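Local coordinates for protein toxin coregulated pilin (Vibrio cholerae, PDB 3HRV) that forms the major subunit of the toxin-coregulated pilus, a type IV pilus essential for bacterial aggregation and colonization of the host small intestine, at residues T27-N32 with N79-T84; A102-G107 with P184-F189. All blocks are in the same frame, centred on the assembly; numbering follows the deposited sequence.

Contact 1 (T27-N32 with N79-T84)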
loop_
_atom_site.group_PDB
_atom_site.type_symbol
_atom_site.label_atom_id
_atom_site.label_comp_id
_atom_site.label_asym_id
_atom_site.label_seq_id
_atom_site.Cartn_x
_atom_site.Cartn_y
_atom_site.Cartn_z
ATOM N N THR A 27 0.873 13.398 -7.737
ATOM C CA THR A 27 1.295 12.939 -9.053
ATOM C C THR A 27 2.527 12.051 -8.907
ATOM O O THR A 27 2.629 11.002 -9.546
ATOM C CB THR A 27 1.602 14.299 -9.964
ATOM O OG1 THR A 27 2.712 14.987 -9.370
ATOM C CG2 THR A 27 0.407 15.240 -10.038
ATOM N N LYS A 28 3.459 12.474 -8.060
ATOM C CA LYS A 28 4.680 11.709 -7.829
ATOM C C LYS A 28 4.370 10.402 -7.105
ATOM O O LYS A 28 4.950 9.362 -7.408
ATOM C CB LYS A 28 5.674 12.528 -7.004
ATOM C CG LYS A 28 6.742 11.699 -6.304
ATOM C CD LYS A 28 7.997 12.525 -6.058
ATOM C CE LYS A 28 8.095 13.696 -7.028
ATOM N NZ LYS A 28 9.503 14.023 -7.387
ATOM N N ALA A 29 3.362 10.501 -6.123
ATOM C CA ALA A 29 3.080 9.281 -5.379
ATOM C C ALA A 29 2.449 8.243 -6.298
ATOM O O ALA A 29 2.827 7.069 -6.278
ATOM C CB ALA A 29 2.150 9.584 -4.218
ATOM N N ALA A 30 1.684 8.615 -7.244
ATOM C CA ALA A 30 1.098 7.686 -8.202
ATOM C C ALA A 30 2.166 7.080 -9.108
ATOM O O ALA A 30 2.167 5.875 -9.366
ATOM C CB ALA A 30 0.039 8.396 -9.036
ATOM N N GLN A 31 3.080 7.917 -9.587
ATOM C CA GLN A 31 4.146 7.449 -10.461
ATOM C C GLN A 31 5.082 6.512 -9.706
ATOM O O GLN A 31 5.475 5.464 -10.219
ATOM C CB GLN A 31 4.943 8.634 -11.006
ATOM C CG GLN A 31 4.140 9.584 -11.870
ATOM C CD GLN A 31 4.914 10.842 -12.210
ATOM O OE1 GLN A 31 6.072 10.993 -11.822
ATOM N NE2 GLN A 31 4.276 11.753 -12.934
ATOM N N ASN A 32 5.435 6.893 -8.483
ATOM C CA ASN A 32 6.333 6.084 -7.673
ATOM C C ASN A 32 5.735 4.730 -7.315
ATOM O O ASN A 32 6.403 3.705 -7.433
ATOM C CB ASN A 32 6.715 6.833 -6.395
ATOM C CG ASN A 32 7.615 8.022 -6.666
ATOM O OD1 ASN A 32 7.951 8.316 -7.813
ATOM N ND2 ASN A 32 8.012 8.711 -5.605
ATOM N N ASN A 79 8.612 8.526 -0.585
ATOM C CA ASN A 79 7.259 8.847 -0.176
ATOM C C ASN A 79 7.288 10.368 -0.321
ATOM O O ASN A 79 7.970 11.051 0.439
ATOM C CB ASN A 79 7.052 8.461 1.287
ATOM C CG ASN A 79 5.704 8.898 1.825
ATOM O OD1 ASN A 79 5.133 9.893 1.376
ATOM N ND2 ASN A 79 5.196 8.166 2.809
ATOM N N PRO A 80 6.346 10.954 -1.136
ATOM C CA PRO A 80 6.594 12.357 -1.478
ATOM C C PRO A 80 6.195 13.363 -0.401
ATOM O O PRO A 80 6.691 14.489 -0.388
ATOM C CB PRO A 80 5.783 12.548 -2.760
ATOM C CG PRO A 80 5.738 11.175 -3.352
ATOM C CD PRO A 80 5.473 10.324 -2.138
ATOM N N PHE A 81 5.321 12.547 0.566
ATOM C CA PHE A 81 4.771 13.246 1.721
ATOM C C PHE A 81 5.736 13.333 2.957
ATOM O O PHE A 81 5.482 14.089 3.897
ATOM C CB PHE A 81 3.410 12.646 2.082
ATOM C CG PHE A 81 2.496 12.479 0.903
ATOM C CD1 PHE A 81 2.412 11.258 0.240
ATOM C CD2 PHE A 81 1.744 13.550 0.430
ATOM C CE1 PHE A 81 1.594 11.105 -0.878
ATOM C CE2 PHE A 81 0.923 13.408 -0.689
ATOM C CZ PHE A 81 0.848 12.180 -1.344
ATOM N N THR A 82 6.707 12.440 2.966
ATOM C CA THR A 82 7.614 12.398 4.109
ATOM C C THR A 82 9.054 12.661 3.693
ATOM O O THR A 82 9.875 13.065 4.509
ATOM C CB THR A 82 7.581 11.033 4.809
ATOM O OG1 THR A 82 8.092 10.035 3.918
ATOM C CG2 THR A 82 6.159 10.671 5.219
ATOM N N GLY A 83 9.366 12.419 2.426
ATOM C CA GLY A 83 10.721 12.635 1.959
ATOM C C GLY A 83 11.610 11.436 2.234
ATOM O O GLY A 83 12.799 11.448 1.919
ATOM N N THR A 84 11.039 10.400 2.841
ATOM C CA THR A 84 11.794 9.190 3.131
ATOM C C THR A 84 11.252 8.067 2.257
ATOM O O THR A 84 10.232 8.226 1.587
ATOM C CB THR A 84 11.689 8.779 4.616
ATOM O OG1 THR A 84 10.322 8.832 5.033
ATOM C CG2 THR A 84 12.524 9.707 5.490
#
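Lys28 lays the aliphatic part of its side chain across the ring of Pro80, and this apolar patch opens the contact between a helix and a loop. With CG anti to the backbone N (chi1 160°), the lysine chain is sent out beside the proline, and its CD lies 3.8 Å from Pro80 CG. A bend at the far torsions then carries NZ away from the loop to a salt bridge with Asp75. A long residue suits the place, since its methylenes can cover a proline while its charge finds a partner near the surface.

One residue on, Ala29 lets the loop come close. Its CB, 4.0 Å from Pro80 CD, also reaches the Phe81 ring, where CE1 is 3.7 Å away and CZ slightly farther. The methyl meets this ring obliquely. Phe81 CG stands beside its backbone N (chi1 -48°), which swings the ring back to the helix although the CB itself does not point there. Pro80 CG also sits 3.7 Å from Ala29 N. A turn later, Asn32 slides past the same ring carbon in the opposite direction, with ND2 4.0 Å from Pro80 CG; the amide's hydrogen bond goes instead to Lys78 O.

The loop is held in shape by Asn79, whose OD1 accepts from Phe81 N at 2.8 Å in an Asx turn, while its backbone O takes both Thr82 N and Gly83 N. Gly83 suits its place, having a positive phi.

Helix 24-44 thus receives the loop that runs from helix 74-77 to strand 87-93. Beyond the contact, Ala29 also packs on Leu116 of helix 110-120, and Phe81 reaches Gln112 of that helix and Val105 and Leu108 of strand 100-108.

Contact 2 (A102-G107 with P184-F189); sequences AITVGG and PFTVAF
Four backbone hydrogen bonds join Ile103 to Phe189 and Val105 to Val187, each couple a hydrogen-bonded pair of antiparallel strands. Ile103 N gives to Phe189 O at 2.8 Å, and Phe189 N returns a bond to Ile103 O at an N-H...O angle of 173°. Val105 N and Val187 O are 2.9 Å apart, and Val187 N returns the bond to Val105 O. Between them Thr104 faces Ala188 as a non-hydrogen-bonded pair. CA-H...O contacts fill in along the strands, such as Thr104 CA to Val187 O at 3.4 Å.

Apolar contacts lie on both faces. On one, Phe189 extends its ring along the sheet, CG beside its backbone N (chi1 -64°), and Val105 CG2 meets the ring edge 4.0 Å from Phe189 CE1. Val187 CG1 lies over a face of the same ring, offset toward the rim. On the other face small residues fit closely: Ala188 CB is 4.0 Å from Ala102 CB and 4.1 Å from Thr104 CG2, and Thr186 CG2 touches Thr104 CB.

At the open end a water takes over, accepting from Gly107 N and lying 2.7 Å from Thr186 OG1. Gly106 suits this spot, since a CB there would collide with that hydroxyl, and Gly107 has the positive phi that glycine tolerates. Pro184, preceded by a cis peptide, rests on Gly107.

These are two neighbouring inner strands of the antiparallel sheet. Ile103 and Val105 pack on Leu33 of helix 24-44, while Val187 and Phe189 meet helix 110-120. A long N-terminal helix laid against an antiparallel sheet is the hallmark of the type IV pilin globular domain.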
loop_
_atom_site.group_PDB
_atom_site.type_symbol
_atom_site.label_atom_id
_atom_site.label_comp_id
_atom_site.label_asym_id
_atom_site.label_seq_id
_atom_site.Cartn_x
_atom_site.Cartn_y
_atom_site.Cartn_z
ATOM N N ALA A 102 3.290 -5.375 -0.053
ATOM C CA ALA A 102 2.527 -4.146 0.092
ATOM C C ALA A 102 3.484 -2.967 0.218
ATOM O O ALA A 102 4.475 -3.031 0.946
ATOM C CB ALA A 102 1.625 -4.221 1.321
ATOM N N ILE A 103 3.189 -1.904 -0.517
ATOM C CA ILE A 103 3.999 -0.699 -0.467
ATOM C C ILE A 103 3.293 0.210 0.525
ATOM O O ILE A 103 2.108 0.517 0.367
ATOM C CB ILE A 103 4.068 -0.014 -1.838
ATOM C CG1 ILE A 103 4.554 -1.016 -2.886
ATOM C CG2 ILE A 103 5.011 1.187 -1.773
ATOM C CD1 ILE A 103 4.390 -0.544 -4.303
ATOM N N THR A 104 4.016 0.633 1.553
ATOM C CA THR A 104 3.420 1.480 2.569
ATOM C C THR A 104 3.759 2.956 2.408
ATOM O O THR A 104 4.923 3.332 2.277
ATOM C CB THR A 104 3.819 1.009 3.983
ATOM O OG1 THR A 104 5.246 0.994 4.108
ATOM C CG2 THR A 104 3.283 -0.400 4.236
ATOM N N VAL A 105 2.715 3.777 2.412
ATOM C CA VAL A 105 2.844 5.220 2.278
ATOM C C VAL A 105 2.277 5.816 3.558
ATOM O O VAL A 105 1.055 5.883 3.733
ATOM C CB VAL A 105 2.033 5.741 1.071
ATOM C CG1 VAL A 105 2.314 7.222 0.848
ATOM C CG2 VAL A 105 2.389 4.937 -0.178
ATOM N N GLY A 106 3.172 6.237 4.447
ATOM C CA GLY A 106 2.750 6.803 5.717
ATOM C C GLY A 106 2.878 8.310 5.828
ATOM O O GLY A 106 3.211 8.993 4.859
ATOM N N GLY A 107 2.602 8.825 7.023
ATOM C CA GLY A 107 2.683 10.255 7.269
ATOM C C GLY A 107 1.600 11.045 6.559
ATOM O O GLY A 107 1.744 12.248 6.344
ATOM N N PRO A 184 -1.374 10.558 11.851
ATOM C CA PRO A 184 -1.110 10.245 10.446
ATOM C C PRO A 184 -1.571 8.851 10.051
ATOM O O PRO A 184 -1.600 7.930 10.872
ATOM C CB PRO A 184 0.402 10.381 10.350
ATOM C CG PRO A 184 0.839 9.809 11.659
ATOM C CD PRO A 184 -0.133 10.451 12.640
ATOM N N PHE A 185 -1.927 8.704 8.784
ATOM C CA PHE A 185 -2.361 7.419 8.274
ATOM C C PHE A 185 -1.279 6.820 7.402
ATOM O O PHE A 185 -0.479 7.537 6.801
ATOM C CB PHE A 185 -3.620 7.560 7.422
ATOM C CG PHE A 185 -4.796 8.111 8.161
ATOM C CD1 PHE A 185 -4.959 9.484 8.312
ATOM C CD2 PHE A 185 -5.736 7.256 8.722
ATOM C CE1 PHE A 185 -6.045 10.000 9.014
ATOM C CE2 PHE A 185 -6.825 7.759 9.426
ATOM C CZ PHE A 185 -6.980 9.132 9.572
ATOM N N THR A 186 -1.256 5.496 7.352
ATOM C CA THR A 186 -0.322 4.784 6.498
ATOM C C THR A 186 -1.202 3.876 5.666
ATOM O O THR A 186 -2.030 3.144 6.203
ATOM C CB THR A 186 0.669 3.907 7.284
ATOM O OG1 THR A 186 1.474 4.726 8.140
ATOM C CG2 THR A 186 1.584 3.163 6.315
ATOM N N VAL A 187 -1.045 3.940 4.353
ATOM C CA VAL A 187 -1.834 3.092 3.480
ATOM C C VAL A 187 -0.921 2.054 2.854
ATOM O O VAL A 187 0.148 2.376 2.334
ATOM C CB VAL A 187 -2.520 3.897 2.361
ATOM C CG1 VAL A 187 -3.353 2.966 1.490
ATOM C CG2 VAL A 187 -3.400 4.982 2.968
ATOM N N ALA A 188 -1.338 0.798 2.936
ATOM C CA ALA A 188 -0.572 -0.295 2.364
ATOM C C ALA A 188 -1.246 -0.698 1.061
ATOM O O ALA A 188 -2.401 -1.125 1.059
ATOM C CB ALA A 188 -0.544 -1.474 3.327
ATOM N N PHE A 189 -0.532 -0.531 -0.048
ATOM C CA PHE A 189 -1.047 -0.891 -1.360
ATOM C C PHE A 189 -0.394 -2.214 -1.719
ATOM O O PHE A 189 0.822 -2.289 -1.904
ATOM C CB PHE A 189 -0.691 0.189 -2.385
ATOM C CG PHE A 189 -1.336 1.518 -2.107
ATOM C CD1 PHE A 189 -0.674 2.489 -1.360
ATOM C CD2 PHE A 189 -2.620 1.787 -2.569
ATOM C CE1 PHE A 189 -1.283 3.714 -1.079
ATOM C CE2 PHE A 189 -3.241 3.006 -2.294
ATOM C CZ PHE A 189 -2.568 3.971 -1.547
HETATM O O HOH W 1 1.768 7.070 9.508
#

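From the N terminus the chain runs through helix 24-44, then helices 56-68 and 74-77, and contact 1 closes this loop, which contains helices but no strand, by bringing residues 79-84 back to the first helix. Only then does it enter the sheet, through strand 87-93 and strand 100-108. Contact 2 closes a longer, separate loop that includes helix 110-120 and two further strands before strand 185-191 returns to the middle of the sheet. The two loops therefore follow one another, neither nested nor crossing. In space they touch: Asn79 ND2 probably bonds to Gly106 O, and Thr82 packs beside the same glycine, tying the helix-bound loop to the sheet.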